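Local coordinates for protein rhizobiales Sp. Pch2 (Marine metagenome, PDB 6PB3) that probably uses ATP hydrolysis to remodel HORMA domain proteins, as a Trip13-like AAA+ ATPase that regulates bacterial cGAS-like enzymes in immunity against bacteriophages, at residues R73-K87 / V213-R225. Residues are numbered along the deposited sequence; the frame is centred on the assembly and turned at random.
Sequences RPPLIVLAGDVGSGK and VRRRAAEIITFDR. With SO4 (sulfate ion), chain B.
Phe223 and Lys87 meet where strand 219-223 ends beside the sulfate-binding loop. Lys87 CG sits over the centre of the Phe223 ring, a CH-pi contact with CG 3.6 Å from the ring centroid. With CG of Phe223 anti to its carbonyl carbon (chi1 -60°), the ring is placed against Lys87. Leu79 CB lies 3.8 Å from Phe223 CE1, and Ala80 O lies at the ring edge. His35 also meets this ring.

The strands run parallel. Val78 N donates to Glu219 O, and Ile221 N to Val78 O at 2.9 Å, nearly straight. Asp82 N to Phe223 O, also 2.9 Å, continues the ladder into the loop.

Leu76 lies near the other end. Its CD2 reaches Val213 O at 3.5 Å and also packs on Val213 CG1 and Ala217 CB. Arg73 bends at chi2 and chi3. This brings its guanidinium beside Ala217 O, 2.9 Å from NH2, with Ala218 CA over one face. Ala217 O accepts a hydrogen bond from Gln273 NE2 of a neighbouring subunit.

The loop fits a Walker A motif after strand 76-81, which lies between strands 197-203 and 219-223, as in an AAA+ core. Gly84 N donates to sulfate O1 at 2.8 Å, and Gly86 N and Lys87 N also bind the sulfate. The ion probably marks a nucleotide phosphate site. Phe223 thus backs the aliphatic stem of Lys87, while Lys87 NZ turns to the sulfate through a weak hydrogen bond.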
loop_
_atom_site.group_PDB
_atom_site.type_symbol
_atom_site.label_atom_id
_atom_site.label_comp_id
_atom_site.label_asym_id
_atom_site.label_seq_id
_atom_site.Cartn_x
_atom_site.Cartn_y
_atom_site.Cartn_z
ATOM N N ARG A 73 -10.885 -0.473 -36.627
ATOM C CA ARG A 73 -10.034 -0.321 -35.457
ATOM C C ARG A 73 -8.585 -0.060 -35.865
ATOM O O ARG A 73 -8.094 -0.645 -36.831
ATOM C CB ARG A 73 -10.070 -1.576 -34.595
ATOM C CG ARG A 73 -11.432 -2.068 -34.219
ATOM C CD ARG A 73 -12.218 -1.009 -33.442
ATOM N NE ARG A 73 -11.442 -0.248 -32.461
ATOM C CZ ARG A 73 -11.064 -0.709 -31.272
ATOM N NH1 ARG A 73 -11.355 -1.958 -30.915
ATOM N NH2 ARG A 73 -10.387 0.080 -30.443
ATOM N N PRO A 74 -7.865 0.768 -35.112
ATOM C CA PRO A 74 -6.420 0.869 -35.327
ATOM C C PRO A 74 -5.781 -0.495 -35.256
ATOM O O PRO A 74 -6.212 -1.366 -34.472
ATOM C CB PRO A 74 -5.956 1.774 -34.174
ATOM C CG PRO A 74 -7.196 2.428 -33.643
ATOM C CD PRO A 74 -8.302 1.446 -33.885
ATOM N N PRO A 75 -4.750 -0.760 -36.086
ATOM C CA PRO A 75 -4.171 -2.123 -36.223
ATOM C C PRO A 75 -3.185 -2.495 -35.121
ATOM O O PRO A 75 -1.994 -2.726 -35.345
ATOM C CB PRO A 75 -3.509 -2.061 -37.607
ATOM C CG PRO A 75 -3.119 -0.633 -37.771
ATOM C CD PRO A 75 -4.153 0.201 -37.034
ATOM N N LEU A 76 -3.697 -2.611 -33.898
ATOM C CA LEU A 76 -2.905 -2.959 -32.729
ATOM C C LEU A 76 -3.597 -4.096 -31.999
ATOM O O LEU A 76 -4.811 -4.046 -31.782
ATOM C CB LEU A 76 -2.738 -1.750 -31.791
ATOM C CG LEU A 76 -2.274 -2.035 -30.356
ATOM C CD1 LEU A 76 -0.797 -2.439 -30.305
ATOM C CD2 LEU A 76 -2.537 -0.822 -29.435
ATOM N N ILE A 77 -2.827 -5.104 -31.603
ATOM C CA ILE A 77 -3.331 -6.218 -30.808
ATOM C C ILE A 77 -2.494 -6.317 -29.545
ATOM O O ILE A 77 -1.258 -6.345 -29.608
ATOM C CB ILE A 77 -3.296 -7.547 -31.588
ATOM C CG1 ILE A 77 -4.117 -7.417 -32.867
ATOM C CG2 ILE A 77 -3.848 -8.677 -30.714
ATOM C CD1 ILE A 77 -3.929 -8.561 -33.859
ATOM N N VAL A 78 -3.164 -6.380 -28.400
ATOM C CA VAL A 78 -2.508 -6.442 -27.101
ATOM C C VAL A 78 -2.628 -7.863 -26.571
ATOM O O VAL A 78 -3.729 -8.422 -26.525
ATOM C CB VAL A 78 -3.124 -5.425 -26.126
ATOM C CG1 VAL A 78 -2.595 -5.642 -24.697
ATOM C CG2 VAL A 78 -2.782 -4.014 -26.570
ATOM N N LEU A 79 -1.497 -8.449 -26.182
ATOM C CA LEU A 79 -1.457 -9.717 -25.460
ATOM C C LEU A 79 -1.125 -9.405 -24.016
ATOM O O LEU A 79 -0.032 -8.904 -23.730
ATOM C CB LEU A 79 -0.420 -10.678 -26.056
ATOM C CG LEU A 79 -0.434 -10.970 -27.554
ATOM C CD1 LEU A 79 0.529 -12.149 -27.864
ATOM C CD2 LEU A 79 -1.830 -11.283 -28.040
ATOM N N ALA A 80 -2.058 -9.702 -23.108
ATOM C CA ALA A 80 -1.929 -9.320 -21.706
ATOM C C ALA A 80 -2.140 -10.531 -20.808
ATOM O O ALA A 80 -3.019 -11.357 -21.074
ATOM C CB ALA A 80 -2.956 -8.239 -21.335
ATOM N N GLY A 81 -1.358 -10.637 -19.742
ATOM C CA GLY A 81 -1.598 -11.664 -18.749
ATOM C C GLY A 81 -0.317 -12.194 -18.129
ATOM O O GLY A 81 0.756 -11.612 -18.267
ATOM N N ASP A 82 -0.481 -13.327 -17.440
ATOM C CA ASP A 82 0.556 -13.916 -16.605
ATOM C C ASP A 82 1.877 -14.102 -17.343
ATOM O O ASP A 82 1.918 -14.502 -18.512
ATOM C CB ASP A 82 0.073 -15.266 -16.061
ATOM C CG ASP A 82 -1.210 -15.138 -15.236
ATOM O OD1 ASP A 82 -1.441 -14.049 -14.671
ATOM O OD2 ASP A 82 -1.982 -16.120 -15.153
ATOM N N VAL A 83 2.961 -13.812 -16.627
ATOM C CA VAL A 83 4.296 -14.066 -17.143
ATOM C C VAL A 83 4.500 -15.561 -17.337
ATOM O O VAL A 83 4.046 -16.383 -16.530
ATOM C CB VAL A 83 5.332 -13.478 -16.172
ATOM C CG1 VAL A 83 6.744 -13.768 -16.653
ATOM C CG2 VAL A 83 5.096 -11.984 -16.007
ATOM N N GLY A 84 5.199 -15.920 -18.411
ATOM C CA GLY A 84 5.504 -17.314 -18.652
ATOM C C GLY A 84 4.364 -18.111 -19.239
ATOM O O GLY A 84 4.407 -19.345 -19.205
ATOM N N SER A 85 3.322 -17.444 -19.724
ATOM C CA SER A 85 2.221 -18.112 -20.398
ATOM C C SER A 85 2.537 -18.476 -21.845
ATOM O O SER A 85 1.779 -19.244 -22.441
ATOM C CB SER A 85 0.977 -17.221 -20.380
ATOM O OG SER A 85 0.638 -16.855 -19.062
ATOM N N GLY A 86 3.616 -17.948 -22.420
ATOM C CA GLY A 86 3.897 -18.134 -23.838
ATOM C C GLY A 86 3.476 -16.986 -24.735
ATOM O O GLY A 86 3.480 -17.146 -25.972
ATOM N N LYS A 87 3.119 -15.838 -24.155
ATOM C CA LYS A 87 2.677 -14.689 -24.948
ATOM C C LYS A 87 3.726 -14.293 -25.976
ATOM O O LYS A 87 3.417 -14.109 -27.161
ATOM C CB LYS A 87 2.379 -13.498 -24.027
ATOM C CG LYS A 87 1.250 -13.709 -23.030
ATOM C CD LYS A 87 0.972 -12.425 -22.247
ATOM C CE LYS A 87 1.886 -12.281 -21.015
ATOM N NZ LYS A 87 3.261 -11.823 -21.320
ATOM N N VAL A 213 -2.818 4.064 -25.329
ATOM C CA VAL A 213 -2.461 2.861 -26.062
ATOM C C VAL A 213 -3.572 1.832 -25.950
ATOM O O VAL A 213 -3.986 1.242 -26.951
ATOM C CB VAL A 213 -1.117 2.302 -25.562
ATOM C CG1 VAL A 213 -0.919 0.864 -26.043
ATOM C CG2 VAL A 213 0.022 3.194 -26.024
ATOM N N ARG A 214 -4.086 1.623 -24.739
ATOM C CA ARG A 214 -5.072 0.571 -24.512
ATOM C C ARG A 214 -6.314 0.778 -25.363
ATOM O O ARG A 214 -6.827 -0.169 -25.971
ATOM C CB ARG A 214 -5.447 0.534 -23.032
ATOM C CG ARG A 214 -5.615 -0.851 -22.490
ATOM C CD ARG A 214 -6.111 -0.834 -21.077
ATOM N NE ARG A 214 -5.335 0.062 -20.226
ATOM C CZ ARG A 214 -5.621 0.259 -18.947
ATOM N NH1 ARG A 214 -6.646 -0.391 -18.417
ATOM N NH2 ARG A 214 -4.897 1.094 -18.201
ATOM N N ARG A 215 -6.802 2.017 -25.430
ATOM C CA ARG A 215 -8.064 2.286 -26.107
ATOM C C ARG A 215 -7.969 2.116 -27.614
ATOM O O ARG A 215 -9.007 1.992 -28.267
ATOM C CB ARG A 215 -8.552 3.698 -25.762
ATOM C CG ARG A 215 -7.824 4.832 -26.474
ATOM C CD ARG A 215 -8.436 6.201 -26.060
ATOM N NE ARG A 215 -7.897 7.307 -26.851
ATOM C CZ ARG A 215 -7.125 8.274 -26.360
ATOM N NH1 ARG A 215 -6.811 8.293 -25.062
ATOM N NH2 ARG A 215 -6.684 9.238 -27.164
ATOM N N ARG A 216 -6.761 2.069 -28.170
ATOM C CA ARG A 216 -6.562 1.845 -29.596
ATOM C C ARG A 216 -6.450 0.373 -29.987
ATOM O O ARG A 216 -6.511 0.069 -31.182
ATOM C CB ARG A 216 -5.316 2.585 -30.068
ATOM C CG ARG A 216 -5.529 4.087 -30.163
ATOM C CD ARG A 216 -4.234 4.818 -30.447
ATOM N NE ARG A 216 -4.466 6.210 -30.851
ATOM C CZ ARG A 216 -4.678 7.216 -30.004
ATOM N NH1 ARG A 216 -4.722 6.993 -28.696
ATOM N NH2 ARG A 216 -4.849 8.453 -30.470
ATOM N N ALA A 217 -6.312 -0.544 -29.033
ATOM C CA ALA A 217 -6.228 -1.956 -29.382
ATOM C C ALA A 217 -7.478 -2.384 -30.147
ATOM O O ALA A 217 -8.611 -2.147 -29.707
ATOM C CB ALA A 217 -6.058 -2.815 -28.118
ATOM N N ALA A 218 -7.264 -2.979 -31.316
ATOM C CA ALA A 218 -8.365 -3.605 -32.029
ATOM C C ALA A 218 -8.849 -4.818 -31.270
ATOM O O ALA A 218 -10.050 -5.087 -31.217
ATOM C CB ALA A 218 -7.927 -4.006 -33.431
ATOM N N GLU A 219 -7.928 -5.551 -30.662
ATOM C CA GLU A 219 -8.317 -6.659 -29.813
ATOM C C GLU A 219 -7.318 -6.783 -28.684
ATOM O O GLU A 219 -6.119 -6.571 -28.873
ATOM C CB GLU A 219 -8.395 -7.989 -30.593
ATOM C CG GLU A 219 -8.984 -9.118 -29.760
ATOM C CD GLU A 219 -9.062 -10.436 -30.488
ATOM O OE1 GLU A 219 -8.579 -10.534 -31.626
ATOM O OE2 GLU A 219 -9.605 -11.393 -29.907
ATOM N N ILE A 220 -7.835 -7.125 -27.509
ATOM C CA ILE A 220 -7.040 -7.512 -26.357
ATOM C C ILE A 220 -7.285 -8.995 -26.124
ATOM O O ILE A 220 -8.440 -9.426 -26.021
ATOM C CB ILE A 220 -7.419 -6.688 -25.116
ATOM C CG1 ILE A 220 -7.283 -5.173 -25.403
ATOM C CG2 ILE A 220 -6.577 -7.141 -23.914
ATOM C CD1 ILE A 220 -7.785 -4.258 -24.238
ATOM N N ILE A 221 -6.211 -9.773 -26.037
ATOM C CA ILE A 221 -6.286 -11.223 -25.860
ATOM C C ILE A 221 -5.629 -11.540 -24.536
ATOM O O ILE A 221 -4.452 -11.207 -24.325
ATOM C CB ILE A 221 -5.599 -11.984 -27.004
ATOM C CG1 ILE A 221 -6.291 -11.705 -28.341
ATOM C CG2 ILE A 221 -5.557 -13.530 -26.723
ATOM C CD1 ILE A 221 -5.471 -12.264 -29.535
ATOM N N THR A 222 -6.367 -12.191 -23.647
ATOM C CA THR A 222 -5.909 -12.326 -22.279
ATOM C C THR A 222 -5.411 -13.738 -22.002
ATOM O O THR A 222 -5.990 -14.723 -22.476
ATOM C CB THR A 222 -7.012 -11.931 -21.292
ATOM O OG1 THR A 222 -8.198 -12.700 -21.544
ATOM C CG2 THR A 222 -7.341 -10.432 -21.462
ATOM N N PHE A 223 -4.329 -13.811 -21.224
ATOM C CA PHE A 223 -3.659 -15.033 -20.804
ATOM C C PHE A 223 -3.755 -15.060 -19.283
ATOM O O PHE A 223 -2.893 -14.542 -18.566
ATOM C CB PHE A 223 -2.202 -15.074 -21.281
ATOM C CG PHE A 223 -2.052 -15.000 -22.775
ATOM C CD1 PHE A 223 -2.357 -13.836 -23.456
ATOM C CD2 PHE A 223 -1.619 -16.100 -23.501
ATOM C CE1 PHE A 223 -2.244 -13.769 -24.840
ATOM C CE2 PHE A 223 -1.495 -16.038 -24.886
ATOM C CZ PHE A 223 -1.796 -14.874 -25.552
ATOM N N ASP A 224 -4.815 -15.648 -18.787
ATOM C CA ASP A 224 -4.932 -15.871 -17.365
ATOM C C ASP A 224 -4.894 -17.368 -17.126
ATOM O O ASP A 224 -4.527 -18.150 -18.016
ATOM C CB ASP A 224 -6.191 -15.208 -16.801
ATOM C CG ASP A 224 -7.357 -15.255 -17.758
ATOM O OD1 ASP A 224 -7.669 -16.355 -18.252
ATOM O OD2 ASP A 224 -7.970 -14.189 -18.003
ATOM N N ARG A 225 -5.258 -17.762 -15.916
ATOM C CA ARG A 225 -5.016 -19.121 -15.466
ATOM C C ARG A 225 -5.828 -20.099 -16.312
ATOM O O ARG A 225 -7.017 -19.864 -16.550
ATOM C CB ARG A 225 -5.356 -19.213 -13.978
ATOM C CG ARG A 225 -4.456 -18.271 -13.157
ATOM C CD ARG A 225 -4.603 -18.343 -11.636
ATOM N NE ARG A 225 -3.749 -17.330 -11.009
ATOM C CZ ARG A 225 -2.712 -17.580 -10.211
ATOM N NH1 ARG A 225 -2.392 -18.825 -9.885
ATOM N NH2 ARG A 225 -1.999 -16.574 -9.719
HETATM S S SO4 B . 5.298 -14.800 -21.528
HETATM O O1 SO4 B . 5.883 -14.113 -20.374
HETATM O O2 SO4 B . 5.656 -14.029 -22.712
HETATM O O3 SO4 B . 5.874 -16.160 -21.640
HETATM O O4 SO4 B . 3.857 -14.963 -21.349
HETATM O O HOH W 1 -1.631 -18.467 -16.610
#